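Local coordinates for protein malonate decarboxylase subunit alpha (Acinetobacter baumannii ATCC 17978, PDB 6MPR) that probably acts as the acyl-carrier-protein transferase of malonate decarboxylase, exchanging acetate for malonate on the carrier thioester, at residues A[274-286]-A[540-552]. Residues are numbered along the deposited sequence; the frame is centred on the assembly and turned at random.
Sequences TAAIELILPTYGE and ELLAAKNIADLVT
Leu279 reaches out from its helix into the loop 542-544, and its atoms share out the neighbours: CB lies 3.7 Å from Leu542 CD2, while CD2 meets Ala544 CB at 4.1 Å and also touches the CD2 methyl of Leu550 on the following helix. The side chains of Leu279 and Leu542 cross obliquely. Although the CB of Leu542 is directed away from the helix, its CG stands anti to the carbonyl carbon (chi1 -65°), and the CD2 branch turns back to touch both Leu279 CB and Ile280 CG2. One turn further along, Thr283 presents OG1 to the carbonyl of Leu541, donating a short bond of 2.6 Å from OG1 to Leu541 O that lies in the carbonyl plane. A chi1 of 53° makes this possible, setting OG1 between the backbone N and the carbonyl carbon. The helix is kinked here and widens into a pi-type turn at 281-285: Pro282 has no N-H to give, and Thr283 N turns to Ile280 O and so leaves Leu279 O to accept from Ala543 N at 2.9 Å, the donor tilted 30° from the carbonyl plane. The C-terminal part of the chain thus packs on helix 272-287, which follows strand 265-268 of the mixed sheet and rests on helix 244-261 through Ala276, Ile277 and Ile280. Pro308 touches Leu279, Ala543 and Leu550 alike. Within the loop, Lys545 NZ bonds Leu542 O at 2.7 Å, and Asp549 OD2 takes Lys545 N with its anti lone pair. Asn546 OD1 caps the helix from 547 by accepting from Asp549 N at 2.7 Å.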
ATOM      1  N   THR A 274      -8.804 -22.505  -7.366  1.00 13.72           N
ATOM      2  CA  THR A 274      -8.445 -21.451  -8.312  1.00 12.03           C
ATOM      3  C   THR A 274      -7.576 -21.978  -9.446  1.00 13.06           C
ATOM      4  O   THR A 274      -7.577 -21.399 -10.535  1.00 11.50           O
ATOM      5  CB  THR A 274      -7.755 -20.290  -7.583  1.00 16.89           C
ATOM      6  OG1 THR A 274      -6.663 -20.777  -6.784  1.00 13.33           O
ATOM      7  CG2 THR A 274      -8.755 -19.544  -6.691  1.00 15.71           C
ATOM      8  N   ALA A 275      -6.832 -23.069  -9.219  1.00 12.06           N
ATOM      9  CA  ALA A 275      -6.095 -23.691 -10.318  1.00 11.28           C
ATOM     10  C   ALA A 275      -7.052 -24.187 -11.395  1.00 11.98           C
ATOM     11  O   ALA A 275      -6.784 -24.045 -12.597  1.00 17.87           O
ATOM     12  CB  ALA A 275      -5.237 -24.839  -9.796  1.00 14.74           C
ATOM     13  N   ALA A 276      -8.179 -24.769 -10.976  1.00 12.14           N
ATOM     14  CA  ALA A 276      -9.205 -25.194 -11.927  1.00 15.26           C
ATOM     15  C   ALA A 276      -9.723 -24.018 -12.746  1.00 14.05           C
ATOM     16  O   ALA A 276      -9.952 -24.154 -13.953  1.00 13.81           O
ATOM     17  CB  ALA A 276     -10.358 -25.900 -11.193  1.00 13.21           C
ATOM     18  N   ILE A 277      -9.915 -22.852 -12.117  1.00 11.97           N
ATOM     19  CA  ILE A 277     -10.335 -21.664 -12.869  1.00 11.78           C
ATOM     20  C   ILE A 277      -9.322 -21.346 -13.961  1.00 13.03           C
ATOM     21  O   ILE A 277      -9.672 -21.193 -15.143  1.00 11.84           O
ATOM     22  CB  ILE A 277     -10.513 -20.457 -11.923  1.00 12.20           C
ATOM     23  CG1 ILE A 277     -11.750 -20.621 -11.043  1.00 13.50           C
ATOM     24  CG2 ILE A 277     -10.609 -19.161 -12.720  1.00 13.20           C
ATOM     25  CD1 ILE A 277     -11.891 -19.511 -10.016  1.00 15.43           C
ATOM     26  N   GLU A 278      -8.047 -21.230 -13.570  1.00 14.83           N
ATOM     27  CA  GLU A 278      -6.982 -20.923 -14.519  1.00 12.53           C
ATOM     28  C   GLU A 278      -6.953 -21.926 -15.666  1.00 13.49           C
ATOM     29  O   GLU A 278      -6.776 -21.543 -16.831  1.00 14.21           O
ATOM     30  CB  GLU A 278      -5.637 -20.892 -13.785  1.00 13.27           C
ATOM     31  CG  GLU A 278      -5.588 -19.849 -12.648  1.00 10.11           C
ATOM     32  CD  GLU A 278      -4.432 -20.024 -11.677  1.00 14.74           C
ATOM     33  OE1 GLU A 278      -3.446 -20.710 -12.008  1.00 14.98           O
ATOM     34  OE2 GLU A 278      -4.531 -19.464 -10.558  1.00 12.37           O
ATOM     35  N   LEU A 279      -7.159 -23.211 -15.364  1.00 17.12           N
ATOM     36  CA  LEU A 279      -7.048 -24.266 -16.368  1.00 13.41           C
ATOM     37  C   LEU A 279      -8.302 -24.457 -17.218  1.00 17.33           C
ATOM     38  O   LEU A 279      -8.222 -25.130 -18.253  1.00 16.08           O
ATOM     39  CB  LEU A 279      -6.676 -25.595 -15.705  1.00 13.96           C
ATOM     40  CG  LEU A 279      -5.218 -25.631 -15.239  1.00 16.02           C
ATOM     41  CD1 LEU A 279      -4.934 -26.877 -14.401  1.00 19.06           C
ATOM     42  CD2 LEU A 279      -4.283 -25.557 -16.441  1.00 15.03           C
ATOM     43  N   ILE A 280      -9.448 -23.889 -16.845  1.00 14.46           N
ATOM     44  CA  ILE A 280     -10.619 -23.995 -17.703  1.00 14.64           C
ATOM     45  C   ILE A 280     -10.967 -22.682 -18.384  1.00 18.20           C
ATOM     46  O   ILE A 280     -11.898 -22.656 -19.191  1.00 13.83           O
ATOM     47  CB  ILE A 280     -11.859 -24.564 -16.972  1.00 14.17           C
ATOM     48  CG1 ILE A 280     -12.441 -23.571 -15.969  1.00 18.53           C
ATOM     49  CG2 ILE A 280     -11.570 -25.921 -16.343  1.00 16.59           C
ATOM     50  CD1 ILE A 280     -13.783 -23.996 -15.421  1.00 19.23           C
ATOM     51  N   LEU A 281     -10.247 -21.597 -18.113  1.00 14.47           N
ATOM     52  CA  LEU A 281     -10.409 -20.421 -18.964  1.00 16.02           C
ATOM     53  C   LEU A 281     -10.252 -20.751 -20.442  1.00 16.45           C
ATOM     54  O   LEU A 281     -11.133 -20.370 -21.227  1.00 14.85           O
ATOM     55  CB  LEU A 281      -9.439 -19.311 -18.539  1.00 18.86           C
ATOM     56  CG  LEU A 281      -9.842 -18.531 -17.297  1.00 17.25           C
ATOM     57  CD1 LEU A 281      -8.695 -17.615 -16.926  1.00 12.50           C
ATOM     58  CD2 LEU A 281     -11.121 -17.736 -17.574  1.00 17.49           C
ATOM     59  N   PRO A 282      -9.214 -21.473 -20.890  1.00 17.13           N
ATOM     60  CA  PRO A 282      -9.058 -21.690 -22.335  1.00 17.24           C
ATOM     61  C   PRO A 282     -10.010 -22.719 -22.919  1.00 17.93           C
ATOM     62  O   PRO A 282     -10.006 -22.915 -24.142  1.00 16.42           O
ATOM     63  CB  PRO A 282      -7.597 -22.171 -22.464  1.00 23.06           C
ATOM     64  CG  PRO A 282      -6.941 -21.808 -21.153  1.00 15.33           C
ATOM     65  CD  PRO A 282      -8.028 -21.943 -20.150  1.00 16.57           C
ATOM     66  N   THR A 283     -10.808 -23.396 -22.096  1.00 17.16           N
ATOM     67  CA  THR A 283     -11.773 -24.380 -22.578  1.00 18.46           C
ATOM     68  C   THR A 283     -13.190 -23.897 -22.293  1.00 17.91           C
ATOM     69  O   THR A 283     -13.895 -23.472 -23.208  1.00 17.91           O
ATOM     70  CB  THR A 283     -11.527 -25.745 -21.934  1.00 19.97           C
ATOM     71  OG1 THR A 283     -11.505 -25.596 -20.509  1.00 17.40           O
ATOM     72  CG2 THR A 283     -10.200 -26.332 -22.396  1.00 20.68           C
ATOM     73  N   TYR A 284     -13.620 -23.926 -21.033  1.00 19.48           N
ATOM     74  CA  TYR A 284     -14.949 -23.430 -20.696  1.00 20.10           C
ATOM     75  C   TYR A 284     -15.068 -21.934 -20.969  1.00 20.52           C
ATOM     76  O   TYR A 284     -16.071 -21.472 -21.527  1.00 22.45           O
ATOM     77  CB  TYR A 284     -15.250 -23.744 -19.235  1.00 20.66           C
ATOM     78  CG  TYR A 284     -16.603 -23.278 -18.765  1.00 15.46           C
ATOM     79  CD1 TYR A 284     -17.764 -23.822 -19.297  1.00 16.22           C
ATOM     80  CD2 TYR A 284     -16.718 -22.321 -17.758  1.00 20.25           C
ATOM     81  CE1 TYR A 284     -19.014 -23.407 -18.848  1.00 19.93           C
ATOM     82  CE2 TYR A 284     -17.961 -21.900 -17.304  1.00 18.29           C
ATOM     83  CZ  TYR A 284     -19.101 -22.443 -17.856  1.00 21.63           C
ATOM     84  OH  TYR A 284     -20.335 -22.024 -17.403  1.00 20.84           O
ATOM     85  N   GLY A 285     -14.046 -21.158 -20.604  1.00 18.19           N
ATOM     86  CA  GLY A 285     -14.088 -19.738 -20.889  1.00 15.54           C
ATOM     87  C   GLY A 285     -14.164 -19.455 -22.375  1.00 16.72           C
ATOM     88  O   GLY A 285     -14.905 -18.572 -22.810  1.00 19.40           O
ATOM     89  N   GLU A 286     -13.412 -20.218 -23.175  1.00 18.73           N
ATOM     90  CA  GLU A 286     -13.460 -20.066 -24.629  1.00 18.79           C
ATOM     91  C   GLU A 286     -14.840 -20.404 -25.184  1.00 23.27           C
ATOM     92  O   GLU A 286     -15.335 -19.728 -26.095  1.00 21.27           O
ATOM     93  CB  GLU A 286     -12.389 -20.949 -25.272  1.00 20.34           C
ATOM     94  CG  GLU A 286     -12.436 -21.029 -26.792  1.00 22.00           C
ATOM     95  CD  GLU A 286     -12.175 -19.704 -27.462  1.00 33.14           C
ATOM     96  OE1 GLU A 286     -12.640 -19.538 -28.613  1.00 35.68           O
ATOM     97  OE2 GLU A 286     -11.513 -18.831 -26.850  1.00 23.43           O
ATOM     98  N   GLU A 540     -12.117 -33.519 -17.908  1.00 22.00           N
ATOM     99  CA  GLU A 540     -11.899 -33.317 -19.338  1.00 29.43           C
ATOM    100  C   GLU A 540     -11.924 -31.841 -19.722  1.00 27.97           C
ATOM    101  O   GLU A 540     -11.401 -31.478 -20.784  1.00 21.81           O
ATOM    102  CB  GLU A 540     -12.934 -34.098 -20.148  1.00 30.00           C
ATOM    103  CG  GLU A 540     -12.617 -35.580 -20.259  1.00 34.18           C
ATOM    104  CD  GLU A 540     -11.239 -35.834 -20.858  1.00 48.96           C
ATOM    105  OE1 GLU A 540     -11.019 -35.479 -22.040  1.00 56.71           O
ATOM    106  OE2 GLU A 540     -10.371 -36.375 -20.140  1.00 52.13           O
ATOM    107  N   LEU A 541     -12.508 -30.982 -18.880  1.00 20.44           N
ATOM    108  CA  LEU A 541     -12.504 -29.548 -19.145  1.00 19.56           C
ATOM    109  C   LEU A 541     -11.141 -28.906 -18.899  1.00 17.79           C
ATOM    110  O   LEU A 541     -10.876 -27.821 -19.430  1.00 19.55           O
ATOM    111  CB  LEU A 541     -13.544 -28.843 -18.280  1.00 22.42           C
ATOM    112  CG  LEU A 541     -14.913 -28.614 -18.904  1.00 30.50           C
ATOM    113  CD1 LEU A 541     -15.767 -27.791 -17.963  1.00 20.91           C
ATOM    114  CD2 LEU A 541     -14.766 -27.921 -20.261  1.00 25.11           C
ATOM    115  N   LEU A 542     -10.284 -29.531 -18.096  1.00 22.71           N
ATOM    116  CA  LEU A 542      -8.983 -28.944 -17.791  1.00 15.44           C
ATOM    117  C   LEU A 542      -8.104 -28.879 -19.038  1.00 19.10           C
ATOM    118  O   LEU A 542      -7.946 -29.874 -19.748  1.00 18.98           O
ATOM    119  CB  LEU A 542      -8.294 -29.761 -16.700  1.00 17.48           C
ATOM    120  CG  LEU A 542      -8.977 -29.763 -15.332  1.00 17.37           C
ATOM    121  CD1 LEU A 542      -8.406 -30.872 -14.469  1.00 20.86           C
ATOM    122  CD2 LEU A 542      -8.824 -28.405 -14.631  1.00 17.27           C
ATOM    123  N   ALA A 543      -7.516 -27.703 -19.298  1.00 19.29           N
ATOM    124  CA  ALA A 543      -6.589 -27.576 -20.422  1.00 18.57           C
ATOM    125  C   ALA A 543      -5.353 -28.440 -20.228  1.00 18.81           C
ATOM    126  O   ALA A 543      -4.725 -28.855 -21.207  1.00 17.50           O
ATOM    127  CB  ALA A 543      -6.176 -26.113 -20.615  1.00 14.93           C
ATOM    128  N   ALA A 544      -4.976 -28.698 -18.979  1.00 19.95           N
ATOM    129  CA  ALA A 544      -3.887 -29.609 -18.658  1.00 19.12           C
ATOM    130  C   ALA A 544      -4.345 -30.521 -17.531  1.00 20.85           C
ATOM    131  O   ALA A 544      -4.884 -30.043 -16.528  1.00 21.64           O
ATOM    132  CB  ALA A 544      -2.617 -28.842 -18.256  1.00 18.94           C
ATOM    133  N   LYS A 545      -4.130 -31.825 -17.697  1.00 16.43           N
ATOM    134  CA  LYS A 545      -4.543 -32.835 -16.727  1.00 16.40           C
ATOM    135  C   LYS A 545      -3.456 -33.191 -15.721  1.00 20.89           C
ATOM    136  O   LYS A 545      -3.753 -33.848 -14.714  1.00 24.57           O
ATOM    137  CB  LYS A 545      -4.975 -34.114 -17.457  1.00 25.32           C
ATOM    138  CG  LYS A 545      -6.425 -34.140 -17.917  1.00 32.73           C
ATOM    139  CD  LYS A 545      -6.687 -33.108 -18.989  1.00 33.02           C
ATOM    140  CE  LYS A 545      -8.028 -33.345 -19.667  1.00 31.49           C
ATOM    141  NZ  LYS A 545      -8.217 -32.395 -20.795  1.00 34.74           N
ATOM    142  N   ASN A 546      -2.213 -32.801 -15.969  1.00 20.97           N
ATOM    143  CA  ASN A 546      -1.104 -33.206 -15.115  1.00 24.18           C
ATOM    144  C   ASN A 546       0.063 -32.269 -15.389  1.00 19.56           C
ATOM    145  O   ASN A 546      -0.013 -31.391 -16.255  1.00 19.28           O
ATOM    146  CB  ASN A 546      -0.731 -34.676 -15.350  1.00 21.47           C
ATOM    147  CG  ASN A 546      -0.483 -34.994 -16.821  1.00 26.69           C
ATOM    148  OD1 ASN A 546       0.134 -34.212 -17.551  1.00 20.94           O
ATOM    149  ND2 ASN A 546      -0.971 -36.146 -17.264  1.00 30.51           N
ATOM    150  N   ILE A 547       1.154 -32.481 -14.652  1.00 21.42           N
ATOM    151  CA  ILE A 547       2.342 -31.639 -14.791  1.00 21.88           C
ATOM    152  C   ILE A 547       2.955 -31.791 -16.181  1.00 21.63           C
ATOM    153  O   ILE A 547       3.349 -30.800 -16.810  1.00 22.72           O
ATOM    154  CB  ILE A 547       3.358 -31.981 -13.680  1.00 21.90           C
ATOM    155  CG1 ILE A 547       2.876 -31.490 -12.306  1.00 20.24           C
ATOM    156  CG2 ILE A 547       4.741 -31.458 -14.024  1.00 20.60           C
ATOM    157  CD1 ILE A 547       3.022 -30.000 -12.078  1.00 16.11           C
ATOM    158  N   ALA A 548       3.079 -33.031 -16.667  1.00 20.56           N
ATOM    159  CA  ALA A 548       3.611 -33.251 -18.012  1.00 22.06           C
ATOM    160  C   ALA A 548       2.860 -32.411 -19.037  1.00 22.52           C
ATOM    161  O   ALA A 548       3.458 -31.877 -19.978  1.00 23.89           O
ATOM    162  CB  ALA A 548       3.533 -34.734 -18.381  1.00 25.20           C
ATOM    163  N   ASP A 549       1.547 -32.261 -18.852  1.00 20.08           N
ATOM    164  CA  ASP A 549       0.753 -31.455 -19.771  1.00 17.64           C
ATOM    165  C   ASP A 549       1.155 -29.986 -19.704  1.00 20.66           C
ATOM    166  O   ASP A 549       1.177 -29.293 -20.734  1.00 19.19           O
ATOM    167  CB  ASP A 549      -0.731 -31.620 -19.453  1.00 16.13           C
ATOM    168  CG  ASP A 549      -1.338 -32.848 -20.107  1.00 25.83           C
ATOM    169  OD1 ASP A 549      -0.615 -33.579 -20.817  1.00 24.77           O
ATOM    170  OD2 ASP A 549      -2.544 -33.075 -19.902  1.00 26.28           O
ATOM    171  N   LEU A 550       1.493 -29.497 -18.506  1.00 17.00           N
ATOM    172  CA  LEU A 550       1.964 -28.124 -18.383  1.00 16.15           C
ATOM    173  C   LEU A 550       3.308 -27.950 -19.076  1.00 19.06           C
ATOM    174  O   LEU A 550       3.547 -26.927 -19.728  1.00 16.93           O
ATOM    175  CB  LEU A 550       2.058 -27.718 -16.909  1.00 13.91           C
ATOM    176  CG  LEU A 550       0.703 -27.629 -16.180  1.00 11.46           C
ATOM    177  CD1 LEU A 550       0.884 -27.296 -14.720  1.00 15.86           C
ATOM    178  CD2 LEU A 550      -0.197 -26.607 -16.858  1.00 13.85           C
ATOM    179  N   VAL A 551       4.191 -28.945 -18.959  1.00 15.65           N
ATOM    180  CA  VAL A 551       5.474 -28.870 -19.658  1.00 16.52           C
ATOM    181  C   VAL A 551       5.249 -28.766 -21.158  1.00 20.25           C
ATOM    182  O   VAL A 551       5.855 -27.931 -21.845  1.00 21.95           O
ATOM    183  CB  VAL A 551       6.353 -30.084 -19.312  1.00 17.25           C
ATOM    184  CG1 VAL A 551       7.627 -30.058 -20.140  1.00 18.27           C
ATOM    185  CG2 VAL A 551       6.662 -30.096 -17.833  1.00 20.15           C
ATOM    186  N   THR A 552       4.383 -29.635 -21.688  1.00 18.91           N
ATOM    187  CA  THR A 552       4.045 -29.594 -23.106  1.00 18.70           C
ATOM    188  C   THR A 552       3.489 -28.229 -23.499  1.00 18.85           C
ATOM    189  O   THR A 552       3.919 -27.637 -24.496  1.00 22.07           O
ATOM    190  CB  THR A 552       3.049 -30.712 -23.413  1.00 21.29           C
ATOM    191  OG1 THR A 552       3.665 -31.976 -23.120  1.00 24.01           O
ATOM    192  CG2 THR A 552       2.617 -30.683 -24.886  1.00 25.93           C
TER